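Local atomic coordinates of putative ArsC family related protein (Bacteroides fragilis, PDB entry 3GKX), a protein that is of unknown function but belongs to the ArsC family, whose members include arsenate reductases, and probably has a thioredoxin-like fold. Residues K5-Q10 with L100-R105. Numbering follows the deposited sequence.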
ATOM      1  N   LYS B   5       9.543  12.381 -17.906  1.00 33.11           N
ATOM      2  CA  LYS B   5       9.685  11.129 -17.176  1.00 31.36           C
ATOM      3  C   LYS B   5       9.144  11.258 -15.748  1.00 29.68           C
ATOM      4  O   LYS B   5       9.082  10.289 -15.002  1.00 28.69           O
ATOM      5  CB  LYS B   5      11.146  10.666 -17.182  1.00 31.97           C
ATOM      6  CG  LYS B   5      11.537   9.838 -18.425  1.00 33.01           C
ATOM      7  CD  LYS B   5      13.052   9.825 -18.608  1.00 34.39           C
ATOM      8  CE  LYS B   5      13.587   8.556 -19.329  1.00 34.04           C
ATOM      9  NZ  LYS B   5      15.049   8.343 -18.997  1.00 32.03           N
ATOM     10  N   THR B   6       8.728  12.460 -15.377  1.00 28.16           N
ATOM     11  CA  THR B   6       8.185  12.681 -14.061  1.00 27.15           C
ATOM     12  C   THR B   6       6.944  13.530 -14.126  1.00 26.74           C
ATOM     13  O   THR B   6       7.008  14.699 -14.490  1.00 27.98           O
ATOM     14  CB  THR B   6       9.221  13.360 -13.160  1.00 27.36           C
ATOM     15  OG1 THR B   6      10.472  12.654 -13.229  1.00 25.62           O
ATOM     16  CG2 THR B   6       8.742  13.402 -11.740  1.00 27.45           C
ATOM     17  N   LEU B   7       5.809  12.969 -13.735  1.00 25.55           N
ATOM     18  CA  LEU B   7       4.564  13.705 -13.836  1.00 25.26           C
ATOM     19  C   LEU B   7       4.153  14.170 -12.449  1.00 26.32           C
ATOM     20  O   LEU B   7       4.016  13.358 -11.537  1.00 26.34           O
ATOM     21  CB  LEU B   7       3.493  12.863 -14.543  1.00 24.83           C
ATOM     22  CG  LEU B   7       2.105  13.464 -14.784  1.00 24.32           C
ATOM     23  CD1 LEU B   7       2.128  14.542 -15.943  1.00 20.69           C
ATOM     24  CD2 LEU B   7       1.127  12.364 -15.102  1.00 20.76           C
ATOM     25  N   PHE B   8       4.033  15.495 -12.302  1.00 27.12           N
ATOM     26  CA  PHE B   8       3.639  16.200 -11.078  1.00 27.13           C
ATOM     27  C   PHE B   8       2.184  16.711 -11.121  1.00 28.32           C
ATOM     28  O   PHE B   8       1.867  17.692 -11.821  1.00 27.58           O
ATOM     29  CB  PHE B   8       4.542  17.415 -10.937  1.00 27.40           C
ATOM     30  CG  PHE B   8       4.299  18.224  -9.699  1.00 26.55           C
ATOM     31  CD1 PHE B   8       4.121  19.610  -9.784  1.00 26.16           C
ATOM     32  CD2 PHE B   8       4.279  17.620  -8.449  1.00 25.20           C
ATOM     33  CE1 PHE B   8       3.945  20.392  -8.626  1.00 23.51           C
ATOM     34  CE2 PHE B   8       4.076  18.396  -7.270  1.00 29.07           C
ATOM     35  CZ  PHE B   8       3.914  19.786  -7.362  1.00 25.60           C
ATOM     36  N   LEU B   9       1.304  16.049 -10.373  1.00 28.69           N
ATOM     37  CA  LEU B   9      -0.080  16.426 -10.343  1.00 29.41           C
ATOM     38  C   LEU B   9      -0.398  17.173  -9.049  1.00 30.75           C
ATOM     39  O   LEU B   9      -0.195  16.666  -7.924  1.00 31.34           O
ATOM     40  CB  LEU B   9      -0.966  15.200 -10.497  1.00 29.32           C
ATOM     41  CG  LEU B   9      -0.984  14.441 -11.822  1.00 28.74           C
ATOM     42  CD1 LEU B   9       0.015  13.245 -11.780  1.00 28.45           C
ATOM     43  CD2 LEU B   9      -2.417  13.963 -12.105  1.00 25.22           C
ATOM     44  N   GLN B  10      -0.913  18.385  -9.204  1.00 31.86           N
ATOM     45  CA  GLN B  10      -1.085  19.272  -8.053  1.00 32.72           C
ATOM     46  C   GLN B  10      -2.285  20.199  -8.193  1.00 32.65           C
ATOM     47  O   GLN B  10      -2.835  20.350  -9.280  1.00 32.33           O
ATOM     48  CB  GLN B  10       0.191  20.109  -7.834  1.00 32.52           C
ATOM     49  CG  GLN B  10       0.500  21.052  -8.994  1.00 33.68           C
ATOM     50  CD  GLN B  10       0.944  22.417  -8.519  1.00 35.97           C
ATOM     51  OE1 GLN B  10       0.934  22.709  -7.310  1.00 37.75           O
ATOM     52  NE2 GLN B  10       1.318  23.277  -9.467  1.00 35.46           N
ATOM     53  N   LEU B 100       0.558  14.354  -6.354  1.00 23.72           N
ATOM     54  CA  LEU B 100       0.991  13.016  -6.776  1.00 23.58           C
ATOM     55  C   LEU B 100       2.122  13.230  -7.733  1.00 23.61           C
ATOM     56  O   LEU B 100       2.076  14.188  -8.530  1.00 25.49           O
ATOM     57  CB  LEU B 100      -0.102  12.285  -7.560  1.00 23.37           C
ATOM     58  CG  LEU B 100      -1.372  12.035  -6.796  1.00 26.02           C
ATOM     59  CD1 LEU B 100      -2.383  11.156  -7.586  1.00 26.69           C
ATOM     60  CD2 LEU B 100      -0.933  11.376  -5.497  1.00 26.51           C
ATOM     61  N   VAL B 101       3.115  12.342  -7.697  1.00 23.02           N
ATOM     62  CA  VAL B 101       4.183  12.283  -8.698  1.00 20.74           C
ATOM     63  C   VAL B 101       4.179  10.869  -9.281  1.00 20.14           C
ATOM     64  O   VAL B 101       4.094   9.889  -8.548  1.00 20.58           O
ATOM     65  CB  VAL B 101       5.574  12.633  -8.117  1.00 20.67           C
ATOM     66  CG1 VAL B 101       6.655  12.596  -9.205  1.00 20.50           C
ATOM     67  CG2 VAL B 101       5.561  13.989  -7.536  1.00 21.10           C
ATOM     68  N   VAL B 102       4.240  10.778 -10.599  1.00 18.67           N
ATOM     69  CA  VAL B 102       4.158   9.516 -11.323  1.00 18.75           C
ATOM     70  C   VAL B 102       5.463   9.418 -12.131  1.00 19.30           C
ATOM     71  O   VAL B 102       5.811  10.361 -12.864  1.00 19.32           O
ATOM     72  CB  VAL B 102       2.926   9.533 -12.282  1.00 19.65           C
ATOM     73  CG1 VAL B 102       2.843   8.286 -13.150  1.00 17.89           C
ATOM     74  CG2 VAL B 102       1.658   9.731 -11.502  1.00 17.85           C
ATOM     75  N   THR B 103       6.198   8.316 -11.963  1.00 18.90           N
ATOM     76  CA  THR B 103       7.325   7.966 -12.844  1.00 19.79           C
ATOM     77  C   THR B 103       7.118   6.513 -13.244  1.00 20.62           C
ATOM     78  O   THR B 103       6.193   5.877 -12.750  1.00 19.21           O
ATOM     79  CB  THR B 103       8.700   8.075 -12.145  1.00 19.34           C
ATOM     80  OG1 THR B 103       8.754   7.100 -11.112  1.00 19.64           O
ATOM     81  CG2 THR B 103       8.897   9.463 -11.476  1.00 18.64           C
ATOM     82  N   GLU B 104       7.968   6.007 -14.143  1.00 21.93           N
ATOM     83  CA  GLU B 104       7.888   4.644 -14.651  1.00 24.52           C
ATOM     84  C   GLU B 104       7.960   3.588 -13.545  1.00 24.81           C
ATOM     85  O   GLU B 104       7.261   2.608 -13.581  1.00 24.86           O
ATOM     86  CB  GLU B 104       9.040   4.395 -15.647  1.00 25.39           C
ATOM     87  CG  GLU B 104       8.669   3.481 -16.824  1.00 29.60           C
ATOM     88  CD  GLU B 104       9.866   2.743 -17.410  1.00 35.63           C
ATOM     89  OE1 GLU B 104      10.992   2.952 -16.929  1.00 40.96           O
ATOM     90  OE2 GLU B 104       9.702   1.944 -18.357  1.00 39.88           O
ATOM     91  N   ARG B 105       8.834   3.785 -12.571  1.00 26.36           N
ATOM     92  CA  ARG B 105       9.043   2.784 -11.531  1.00 27.53           C
ATOM     93  C   ARG B 105       8.211   3.012 -10.271  1.00 27.86           C
ATOM     94  O   ARG B 105       7.926   2.052  -9.564  1.00 29.05           O
ATOM     95  CB  ARG B 105      10.518   2.732 -11.134  1.00 27.69           C
ATOM     96  CG  ARG B 105      11.317   1.736 -11.936  1.00 28.21           C
ATOM     97  CD  ARG B 105      12.781   1.666 -11.486  1.00 26.49           C
ATOM     98  NE  ARG B 105      13.404   0.490 -12.051  1.00 23.45           N
ATOM     99  CZ  ARG B 105      14.693   0.198 -11.956  1.00 26.56           C
ATOM    100  NH1 ARG B 105      15.522   1.011 -11.319  1.00 24.78           N
ATOM    101  NH2 ARG B 105      15.164  -0.913 -12.518  1.00 27.62           N
TER
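Phe-8 and Val-101 face each other as a non-hydrogen-bonded antiparallel pair, and their side chains cross obliquely on one face of the sheet. CG of Phe-8 is anti to its backbone N (chi1 -178°), and the ring is turned so that its edge meets the valine: CD2 lies 4.0 Å from Val-101 CG2, which sits near the ring plane. The other methyl of Val-101, CG1, is anti to its own N and leans the opposite way along the strand, meeting Thr-6 CG2 at 3.4 Å, a tight carbon contact. Thr-6 and Thr-103 then run side by side, pointing the same way, their CG2 methyls 4.0 Å apart, while Thr-103 OG1 is taken by the carbonyl of Phe-106. Strands 7-10 and 100-102 form the antiparallel central pair of a four-stranded mixed sheet in 2-1-3-4 order, consistent with the thioredoxin-like fold of the ArsC family. On the Phe-8 face, helix 15-26 packs against that ring through Ala-20, Lys-21 and Leu-24. The reverse face carries Leu-7, Leu-9, Leu-100 and Val-102. There Leu-9, its CG beside the backbone N (chi1 -68°), sends CD1 diagonally to Val-102 CG2 at 3.9 Å, and Trp-49 of helix 43-53 touches Leu-7, Leu-9 and Val-102. Beneath these side chains the backbone is gripped by two reciprocal pairs of hydrogen bonds. Leu-7 N reaches Val-102 O at 2.7 Å, almost straight at 175°, with Val-102 N answering to Leu-7 O; Leu-9 N donates to Leu-100 O nearly along the C=O axis, and Leu-100 N completes the second pair by donating to Leu-9 O at 2.9 Å.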